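Local structure of MccB protein (Escherichia coli, 6OM4) at residues I39-C44 with S66-F71. The protein probably uses ATP to adenylylate a formylated peptide precursor in microcin C7 biosynthesis, as a member of the ThiF/E1-like family of activating enzymes. Sequence-based numbering, arbitrary orientation.
Sequences IKTAYC and SNCFRF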
ATOM      1  N   ILE A  39       3.067  15.371 -29.682  1.00 14.14           N
ATOM      2  CA  ILE A  39       2.363  16.569 -29.091  1.00 14.53           C
ATOM      3  C   ILE A  39       1.144  16.913 -29.937  1.00 13.75           C
ATOM      4  O   ILE A  39       0.060  17.125 -29.391  1.00 13.33           O
ATOM      5  CB  ILE A  39       3.300  17.773 -28.963  1.00 14.59           C
ATOM      6  CG1 ILE A  39       4.373  17.532 -27.902  1.00 15.88           C
ATOM      7  CG2 ILE A  39       2.510  19.044 -28.668  1.00 16.53           C
ATOM      8  CD1 ILE A  39       5.580  18.418 -28.019  1.00 15.29           C
ATOM      9  N   LYS A  40       1.314  16.960 -31.271  1.00 14.05           N
ATOM     10  CA  LYS A  40       0.199  17.319 -32.163  1.00 14.80           C
ATOM     11  C   LYS A  40      -0.925  16.288 -32.036  1.00 14.93           C
ATOM     12  O   LYS A  40      -2.103  16.655 -32.013  1.00 15.77           O
ATOM     13  CB  LYS A  40       0.667  17.412 -33.623  1.00 16.54           C
ATOM     14  CG  LYS A  40       1.616  18.562 -33.944  1.00 18.97           C
ATOM     15  CD  LYS A  40       2.216  18.390 -35.352  1.00 22.15           C
ATOM     16  CE  LYS A  40       2.745  19.675 -35.942  1.00 25.84           C
ATOM     17  NZ  LYS A  40       3.067  19.526 -37.385  1.00 26.64           N
ATOM     18  N   THR A  41      -0.571  15.005 -31.915  1.00 14.29           N
ATOM     19  CA  THR A  41      -1.540  13.941 -31.748  1.00 14.72           C
ATOM     20  C   THR A  41      -2.275  14.100 -30.406  1.00 14.15           C
ATOM     21  O   THR A  41      -3.508  14.062 -30.348  1.00 14.24           O
ATOM     22  CB  THR A  41      -0.888  12.558 -31.891  1.00 15.61           C
ATOM     23  OG1 THR A  41      -0.294  12.497 -33.191  1.00 16.76           O
ATOM     24  CG2 THR A  41      -1.847  11.394 -31.725  1.00 14.68           C
ATOM     25  N   ALA A  42      -1.519  14.287 -29.333  1.00 12.20           N
ATOM     26  CA  ALA A  42      -2.034  14.432 -27.988  1.00 13.09           C
ATOM     27  C   ALA A  42      -3.081  15.548 -27.945  1.00 14.15           C
ATOM     28  O   ALA A  42      -4.203  15.390 -27.364  1.00 13.27           O
ATOM     29  CB  ALA A  42      -0.904  14.723 -27.045  1.00 12.34           C
ATOM     30  N   TYR A  43      -2.743  16.649 -28.612  1.00 14.47           N
ATOM     31  CA  TYR A  43      -3.550  17.847 -28.593  1.00 16.63           C
ATOM     32  C   TYR A  43      -4.943  17.599 -29.185  1.00 16.05           C
ATOM     33  O   TYR A  43      -5.919  18.221 -28.725  1.00 15.61           O
ATOM     34  CB  TYR A  43      -2.798  18.955 -29.316  1.00 17.45           C
ATOM     35  CG  TYR A  43      -3.487  20.298 -29.346  1.00 17.68           C
ATOM     36  CD1 TYR A  43      -3.376  21.172 -28.273  1.00 18.51           C
ATOM     37  CD2 TYR A  43      -4.174  20.715 -30.467  1.00 18.81           C
ATOM     38  CE1 TYR A  43      -3.923  22.443 -28.319  1.00 20.43           C
ATOM     39  CE2 TYR A  43      -4.740  21.984 -30.522  1.00 20.26           C
ATOM     40  CZ  TYR A  43      -4.622  22.843 -29.442  1.00 20.58           C
ATOM     41  OH  TYR A  43      -5.180  24.094 -29.480  1.00 23.09           O
ATOM     42  N   CYS A  44      -5.052  16.673 -30.154  1.00 16.64           N
ATOM     43  CA  CYS A  44      -6.337  16.332 -30.744  1.00 16.01           C
ATOM     44  C   CYS A  44      -7.311  15.752 -29.723  1.00 16.55           C
ATOM     45  O   CYS A  44      -8.504  15.706 -29.994  1.00 16.02           O
ATOM     46  CB  CYS A  44      -6.187  15.301 -31.849  1.00 18.56           C
ATOM     47  SG  CYS A  44      -5.258  15.957 -33.253  1.00 22.44           S
ATOM     48  N   SER A  66      -0.714   7.299 -36.564  1.00 18.32           N
ATOM     49  CA  SER A  66      -0.991   5.971 -36.067  1.00 18.92           C
ATOM     50  C   SER A  66       0.063   5.558 -35.010  1.00 17.64           C
ATOM     51  O   SER A  66      -0.260   5.015 -33.954  1.00 16.58           O
ATOM     52  CB  SER A  66      -1.082   4.999 -37.251  1.00 21.88           C
ATOM     53  OG  SER A  66      -1.186   3.662 -36.826  1.00 25.75           O
ATOM     54  N   ASN A  67       1.337   5.793 -35.325  1.00 17.29           N
ATOM     55  CA  ASN A  67       2.451   5.548 -34.447  1.00 17.44           C
ATOM     56  C   ASN A  67       2.277   6.360 -33.147  1.00 15.26           C
ATOM     57  O   ASN A  67       2.412   5.767 -32.053  1.00 16.24           O
ATOM     58  CB  ASN A  67       3.749   5.854 -35.191  1.00 20.23           C
ATOM     59  CG  ASN A  67       5.015   5.665 -34.397  1.00 24.97           C
ATOM     60  OD1 ASN A  67       5.950   6.486 -34.518  1.00 29.12           O
ATOM     61  ND2 ASN A  67       5.102   4.548 -33.689  1.00 28.31           N
ATOM     62  N   CYS A  68       1.954   7.642 -33.266  1.00 15.91           N
ATOM     63  CA  CYS A  68       1.826   8.523 -32.089  1.00 15.48           C
ATOM     64  C   CYS A  68       0.638   8.079 -31.237  1.00 14.49           C
ATOM     65  O   CYS A  68       0.707   8.016 -30.026  1.00 13.05           O
ATOM     66  CB  CYS A  68       1.708   9.988 -32.476  1.00 16.44           C
ATOM     67  SG  CYS A  68       3.196  10.616 -33.288  1.00 19.97           S
ATOM     68  N   PHE A  69      -0.470   7.725 -31.882  1.00 15.70           N
ATOM     69  CA  PHE A  69      -1.634   7.319 -31.137  1.00 18.08           C
ATOM     70  C   PHE A  69      -1.334   6.037 -30.323  1.00 17.94           C
ATOM     71  O   PHE A  69      -1.716   5.929 -29.168  1.00 17.34           O
ATOM     72  CB  PHE A  69      -2.794   7.172 -32.114  1.00 17.32           C
ATOM     73  CG  PHE A  69      -4.091   6.736 -31.485  1.00 17.47           C
ATOM     74  CD1 PHE A  69      -4.953   7.661 -30.939  1.00 20.04           C
ATOM     75  CD2 PHE A  69      -4.436   5.404 -31.478  1.00 18.61           C
ATOM     76  CE1 PHE A  69      -6.149   7.246 -30.372  1.00 20.61           C
ATOM     77  CE2 PHE A  69      -5.639   4.995 -30.935  1.00 21.20           C
ATOM     78  CZ  PHE A  69      -6.463   5.918 -30.335  1.00 19.88           C
ATOM     79  N   ARG A  70      -0.677   5.044 -30.952  1.00 17.23           N
ATOM     80  CA  ARG A  70      -0.268   3.781 -30.288  1.00 17.46           C
ATOM     81  C   ARG A  70       0.614   4.100 -29.066  1.00 14.84           C
ATOM     82  O   ARG A  70       0.451   3.529 -27.975  1.00 14.96           O
ATOM     83  CB  ARG A  70       0.449   2.850 -31.275  1.00 18.43           C
ATOM     84  CG  ARG A  70       0.892   1.486 -30.730  1.00 21.81           C
ATOM     85  CD  ARG A  70       2.341   1.385 -30.269  1.00 25.76           C
ATOM     86  NE  ARG A  70       3.223   1.984 -31.240  1.00 32.20           N
ATOM     87  CZ  ARG A  70       4.325   2.664 -30.991  1.00 32.06           C
ATOM     88  NH1 ARG A  70       5.101   2.976 -32.009  1.00 38.81           N
ATOM     89  NH2 ARG A  70       4.656   3.040 -29.771  1.00 29.57           N
ATOM     90  N   PHE A  71       1.555   5.006 -29.255  1.00 14.04           N
ATOM     91  CA  PHE A  71       2.466   5.440 -28.214  1.00 15.06           C
ATOM     92  C   PHE A  71       1.694   6.036 -27.023  1.00 15.83           C
ATOM     93  O   PHE A  71       1.953   5.694 -25.872  1.00 15.85           O
ATOM     94  CB  PHE A  71       3.470   6.435 -28.795  1.00 16.69           C
ATOM     95  CG  PHE A  71       4.327   7.166 -27.791  1.00 18.84           C
ATOM     96  CD1 PHE A  71       3.832   8.264 -27.103  1.00 19.15           C
ATOM     97  CD2 PHE A  71       5.628   6.762 -27.558  1.00 21.83           C
ATOM     98  CE1 PHE A  71       4.599   8.918 -26.149  1.00 21.80           C
ATOM     99  CE2 PHE A  71       6.418   7.440 -26.638  1.00 21.45           C
ATOM    100  CZ  PHE A  71       5.904   8.515 -25.941  1.00 21.37           C
TER
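Thr41 and Cys68 meet where helix 32-43 packs against helix 62-74, a close helix-helix contact in the small N-terminal region, well away from the nucleotide and zinc sites. The two CA atoms of this pair lie 6.4 Å apart, consistent with the short side chains at this point. The CB of Thr41 points toward helix 62-74, and both its branches touch that helix. Its methyl CG2, anti to the backbone N, rests where Cys68 joins Phe69, 3.9 Å from both Cys68 CB and Phe69 N. OG1 lies beside its own backbone N, and from there it hydrogen-bonds the carbonyl oxygen of Asn37 one turn back. Threonine thus suits a buried interface: compact, it satisfies its hydroxyl within its own helix and offers a methyl to the other. Cys68 suits its place as a small, weakly polar residue; SG lies beside its own backbone N (chi1 -64°), and the side chain also touches Asn37 and Ile38. Phe69 borders the contact with its CB, 4.3 Å from Thr41 CG2, while its ring joins an aromatic cluster with Tyr3, Tyr51 and Phe45. The tightest approach is made by Thr41 OG1, 3.3 Å from Cys68 CB, with Cys68 SG farther from that oxygen at 4.0 Å.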